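Long-range contacts in DnaB intein (Synechocystis sp., PDB 1MI8), which is a mini-intein of the replicative helicase DnaB, of a family that excises itself by protein splicing: residues L61-G66 and I95-K100; D87-K92 and D123-I128. The protein carries 4 engineered substitutions. All blocks are in the same frame, centred on the assembly; numbering follows the deposited sequence.

Contact 1 of 2, residues L61-G66 and I95-K100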
# COMPACT_ATOMS: atom_id res chain seq x y z
N LEU A 61 -6.18 -4.59 4.12
CA LEU A 61 -4.92 -4.18 4.76
C LEU A 61 -4.40 -5.47 5.41
O LEU A 61 -5.16 -6.16 6.11
CB LEU A 61 -5.19 -3.11 5.82
CG LEU A 61 -4.12 -2.78 6.87
CD1 LEU A 61 -4.53 -1.53 7.65
CD2 LEU A 61 -3.99 -3.95 7.89
N LYS A 62 -3.14 -5.81 5.20
CA LYS A 62 -2.59 -7.00 5.83
C LYS A 62 -1.26 -6.70 6.53
O LYS A 62 -0.42 -5.92 6.01
CB LYS A 62 -2.40 -8.12 4.76
CG LYS A 62 -1.86 -9.43 5.29
CD LYS A 62 -1.76 -10.42 4.10
CE LYS A 62 -0.83 -11.59 4.38
NZ LYS A 62 -0.91 -12.56 3.21
N THR A 63 -1.09 -7.29 7.71
CA THR A 63 0.14 -7.07 8.50
C THR A 63 1.09 -8.23 8.39
O THR A 63 0.71 -9.33 7.92
CB THR A 63 -0.12 -6.77 10.01
OG1 THR A 63 -0.64 -7.94 10.68
CG2 THR A 63 -1.11 -5.63 10.17
N ARG A 64 2.33 -8.02 8.83
CA ARG A 64 3.32 -9.08 8.69
C ARG A 64 2.90 -10.36 9.44
O ARG A 64 3.18 -11.47 9.00
CB ARG A 64 4.69 -8.59 9.19
CG ARG A 64 5.82 -9.62 8.99
CD ARG A 64 7.15 -8.99 9.37
NE ARG A 64 7.44 -7.77 8.58
CZ ARG A 64 7.62 -7.75 7.27
NH1 ARG A 64 7.54 -8.88 6.52
NH2 ARG A 64 7.93 -6.59 6.69
N LEU A 65 2.26 -10.18 10.60
CA LEU A 65 1.78 -11.35 11.35
C LEU A 65 0.72 -12.12 10.58
O LEU A 65 0.42 -13.28 10.86
CB LEU A 65 1.16 -10.91 12.68
CG LEU A 65 2.06 -10.91 13.88
CD1 LEU A 65 1.30 -10.38 15.01
CD2 LEU A 65 2.62 -12.32 14.15
N GLY A 66 0.12 -11.45 9.61
CA GLY A 66 -0.94 -12.07 8.84
C GLY A 66 -2.32 -11.51 9.22
O GLY A 66 -3.34 -11.93 8.68
N ILE A 95 1.44 -0.68 12.58
CA ILE A 95 0.16 -0.32 13.23
C ILE A 95 -0.08 -1.18 14.48
O ILE A 95 0.45 -2.28 14.66
CB ILE A 95 -1.06 -0.43 12.30
CG1 ILE A 95 -1.30 -1.89 11.93
CG2 ILE A 95 -0.79 0.45 11.04
CD1 ILE A 95 -2.62 -2.12 11.11
N ALA A 96 -0.88 -0.62 15.35
CA ALA A 96 -1.16 -1.22 16.63
C ALA A 96 -2.09 -2.45 16.57
O ALA A 96 -3.20 -2.37 15.99
CB ALA A 96 -1.74 -0.15 17.52
N LEU A 97 -1.61 -3.56 17.14
CA LEU A 97 -2.40 -4.81 17.29
C LEU A 97 -2.41 -5.17 18.78
O LEU A 97 -1.42 -5.01 19.47
CB LEU A 97 -1.76 -6.02 16.59
CG LEU A 97 -1.27 -5.88 15.16
CD1 LEU A 97 -0.79 -7.26 14.74
CD2 LEU A 97 -2.38 -5.32 14.26
N PRO A 98 -3.53 -5.70 19.27
CA PRO A 98 -3.56 -6.07 20.70
C PRO A 98 -2.56 -7.22 20.89
O PRO A 98 -2.49 -8.13 20.08
CB PRO A 98 -5.02 -6.49 20.91
CG PRO A 98 -5.58 -6.72 19.45
CD PRO A 98 -4.87 -5.71 18.64
N ARG A 99 -1.73 -7.19 21.92
CA ARG A 99 -0.81 -8.31 22.00
C ARG A 99 -1.33 -9.60 22.61
O ARG A 99 -1.37 -10.62 21.95
CB ARG A 99 0.47 -7.93 22.72
CG ARG A 99 1.43 -9.10 22.67
CD ARG A 99 2.77 -8.78 23.26
NE ARG A 99 2.70 -8.21 24.59
CZ ARG A 99 2.23 -8.80 25.70
NH1 ARG A 99 1.74 -10.04 25.66
NH2 ARG A 99 2.33 -8.17 26.87
N LYS A 100 -1.73 -9.55 23.87
CA LYS A 100 -2.22 -10.73 24.57
C LYS A 100 -3.46 -11.36 23.96
O LYS A 100 -3.37 -12.41 23.29
CB LYS A 100 -2.46 -10.36 26.03
CG LYS A 100 -1.19 -9.82 26.67
CD LYS A 100 -1.37 -9.41 28.13
CE LYS A 100 -1.41 -10.65 29.03
NZ LYS A 100 -0.08 -11.38 28.93
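Ile95 and Leu97 send their side chains toward Leu61, Thr63 and Leu65, and the two segments meet through methyl groups, with no hydrogen bond between them. Ile95 does most for the first half. Its CG1 sits between the backbone N and the carbonyl carbon (chi1 67°), and CD1, in extended continuation, meets Leu61 tip to tip, lying 3.9 Å from Leu61 CD2 and nearly as close to Leu61 CD1. The isoleucine thus ends in the fork of the leucine. The same CD1 is also 3.9 Å from Thr63 CG2, whose side chain crosses that of Ile95 obliquely. Strands 61-63 and 95-98 run 10.0 Å apart at closest approach and at 70° to each other, too far and too steep for direct pairing. Each instead pairs with strand 120-140 in the curled antiparallel sheet of the intein splicing domain, and the side chains fill the angle between them. Phe77 packs on both Leu61 and Ile95, and Ile152 covers Ile95 and Leu97. In the second half the chain leaves the strand by a type I turn from Thr63 to Gly66, closed by a bond of 2.8 Å from Gly66 N to Thr63 O; the positive phi of Gly66 suits glycine. The turn brings Leu65 alongside Leu97, the two sliding past each other in opposite directions with Leu65 CD1 3.8 Å from Leu97 CD1. Leu97 CD1 also passes 4.1 Å from Thr63 OG1. That hydroxyl is engaged elsewhere, hydrogen-bonded to the carboxylate of Asp123 on strand 120-140. It lies between the backbone N and the carbonyl carbon of Thr63 (chi1 68°), while CG2, anti to the carbonyl carbon, is the branch that meets Ile95.

Contact 2 of 2, residues D87-K92 and D123-I128; sequences DELSLK and DSIVSI
Leu91 and Ile125 bury the most surface here and come together with Ile128 and Leu89 in an apolar cluster where a loop lies against a strand. Leu91 CD2 lies 3.9 Å from Ile125 CG2, the branch anti to the backbone N. Leu91 CD2 is also 4.1 Å from Ile128 CD1, and Leu91 CD1 approaches the carbonyl O of Val126. The other branch of Ile125 reaches the loop at Leu89 and Ser90. With CG1 anti to the carbonyl carbon (chi1 -61°) and the chain then extended, CD1 reaches Leu89 CB at 3.8 Å, the two side chains crossing at about a right angle, and it also lies 3.3 Å from Ser90 O. Ile128 repeats the theme: its CD1 comes 3.5 Å from Leu89 O, so that both isoleucine tips press on loop backbone as well as on leucine carbon. No direct hydrogen bond joins the segments, but a water bridges them, donating to Leu91 O over 2.7 Å and accepting from Ser124 OG over 3.0 Å. Ile125 and Ile128, three residues apart, both point toward the loop because a classic beta bulge intervenes: Val126 and Ser127 together face Lys62, which shifts the side-chain alternation by one. The loop of residues 87-92, which joins strand 82-85 to strand 94-98 in the chain, packs on strand 120-140, with Leu89 also reaching Leu61 of strand 41-63. From the bulge on, Ser127 and Ile128 pair antiparallel with a strand of the second subunit, continuing the sheet across the interface, and Tyr59 of that subunit packs on Leu91.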
# COMPACT_ATOMS: atom_id res chain seq x y z
N ASP A 87 -5.78 5.07 3.43
CA ASP A 87 -5.21 5.64 2.19
C ASP A 87 -3.99 6.50 2.30
O ASP A 87 -3.46 6.98 1.28
CB ASP A 87 -6.26 6.38 1.34
CG ASP A 87 -6.76 7.69 1.97
OD1 ASP A 87 -7.74 8.23 1.37
OD2 ASP A 87 -6.23 8.21 3.00
N GLU A 88 -3.56 6.69 3.54
CA GLU A 88 -2.38 7.41 3.88
C GLU A 88 -1.25 6.46 4.36
O GLU A 88 -0.11 6.90 4.55
CB GLU A 88 -2.72 8.39 5.00
CG GLU A 88 -3.56 9.56 4.54
CD GLU A 88 -3.99 10.42 5.72
OE1 GLU A 88 -3.90 9.93 6.90
OE2 GLU A 88 -4.42 11.57 5.47
N LEU A 89 -1.57 5.19 4.61
CA LEU A 89 -0.57 4.24 5.10
C LEU A 89 0.36 3.83 3.98
O LEU A 89 -0.05 3.78 2.81
CB LEU A 89 -1.24 2.97 5.63
CG LEU A 89 -2.23 3.17 6.78
CD1 LEU A 89 -2.97 1.83 7.11
CD2 LEU A 89 -1.46 3.69 7.98
N SER A 90 1.58 3.51 4.37
CA SER A 90 2.60 3.01 3.43
C SER A 90 3.22 1.79 4.08
O SER A 90 3.02 1.52 5.27
CB SER A 90 3.67 4.08 3.14
OG SER A 90 4.04 4.75 4.34
N LEU A 91 4.00 1.05 3.30
CA LEU A 91 4.62 -0.16 3.80
C LEU A 91 5.68 0.10 4.86
O LEU A 91 6.15 -0.84 5.51
CB LEU A 91 5.20 -0.98 2.63
CG LEU A 91 4.17 -1.57 1.63
CD1 LEU A 91 4.59 -2.97 1.32
CD2 LEU A 91 2.72 -1.62 2.19
N LYS A 92 6.08 1.36 5.04
CA LYS A 92 7.05 1.68 6.08
C LYS A 92 6.33 1.90 7.41
O LYS A 92 6.97 2.17 8.43
CB LYS A 92 7.81 2.99 5.76
CG LYS A 92 6.92 4.25 5.95
CD LYS A 92 7.59 5.53 5.44
CE LYS A 92 6.64 6.76 5.42
NZ LYS A 92 5.97 7.06 6.73
N ASP A 123 3.03 -3.88 14.38
CA ASP A 123 3.36 -4.77 13.24
C ASP A 123 3.42 -4.04 11.91
O ASP A 123 2.63 -3.11 11.68
CB ASP A 123 2.29 -5.88 13.19
CG ASP A 123 2.77 -7.16 12.50
OD1 ASP A 123 3.97 -7.32 12.39
OD2 ASP A 123 1.93 -7.99 12.09
N SER A 124 4.35 -4.46 11.05
CA SER A 124 4.54 -3.85 9.74
C SER A 124 3.40 -4.17 8.81
O SER A 124 2.83 -5.23 8.87
CB SER A 124 5.81 -4.36 9.05
OG SER A 124 6.97 -3.90 9.71
N ILE A 125 3.08 -3.22 7.96
CA ILE A 125 2.08 -3.42 6.95
C ILE A 125 2.79 -4.14 5.83
O ILE A 125 3.89 -3.76 5.45
CB ILE A 125 1.55 -2.08 6.41
CG1 ILE A 125 0.89 -1.30 7.56
CG2 ILE A 125 0.49 -2.36 5.32
CD1 ILE A 125 0.78 0.15 7.28
N VAL A 126 2.17 -5.20 5.30
CA VAL A 126 2.77 -5.90 4.17
C VAL A 126 1.88 -5.82 2.93
O VAL A 126 2.32 -6.17 1.82
CB VAL A 126 3.09 -7.39 4.49
CG1 VAL A 126 4.07 -7.43 5.67
CG2 VAL A 126 1.81 -8.21 4.73
N SER A 127 0.63 -5.42 3.11
CA SER A 127 -0.26 -5.28 1.97
C SER A 127 -1.44 -4.33 2.16
O SER A 127 -2.04 -4.27 3.23
CB SER A 127 -0.81 -6.67 1.52
OG SER A 127 -1.36 -6.53 0.22
N ILE A 128 -1.74 -3.59 1.10
CA ILE A 128 -2.84 -2.65 1.06
C ILE A 128 -3.31 -2.76 -0.37
O ILE A 128 -2.56 -2.40 -1.32
CB ILE A 128 -2.42 -1.19 1.31
CG1 ILE A 128 -1.47 -1.07 2.51
CG2 ILE A 128 -3.67 -0.35 1.64
CD1 ILE A 128 -0.81 0.35 2.58
O HOH W 1 6.55 -1.37 8.17

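In the fold
Contacts 1 and 2, with centres about 11 Å apart, share one sheet, in which strand 120-140 is neighbour to both 41-63 and 94-98. Asp123, a residue of segment 123-128, ties them most directly: its OD2 lies 2.7 Å from Leu65 N, a probable hydrogen bond to the turn of contact 1. Further along, Lys62 N lies 2.7 Å from Ser127 O at the bulge. The segments alternate along the chain, which therefore returns twice to the same region. Neither contact includes a ligand; both belong to the intein splicing domain, whose all-beta scaffold probably positions the splice junctions.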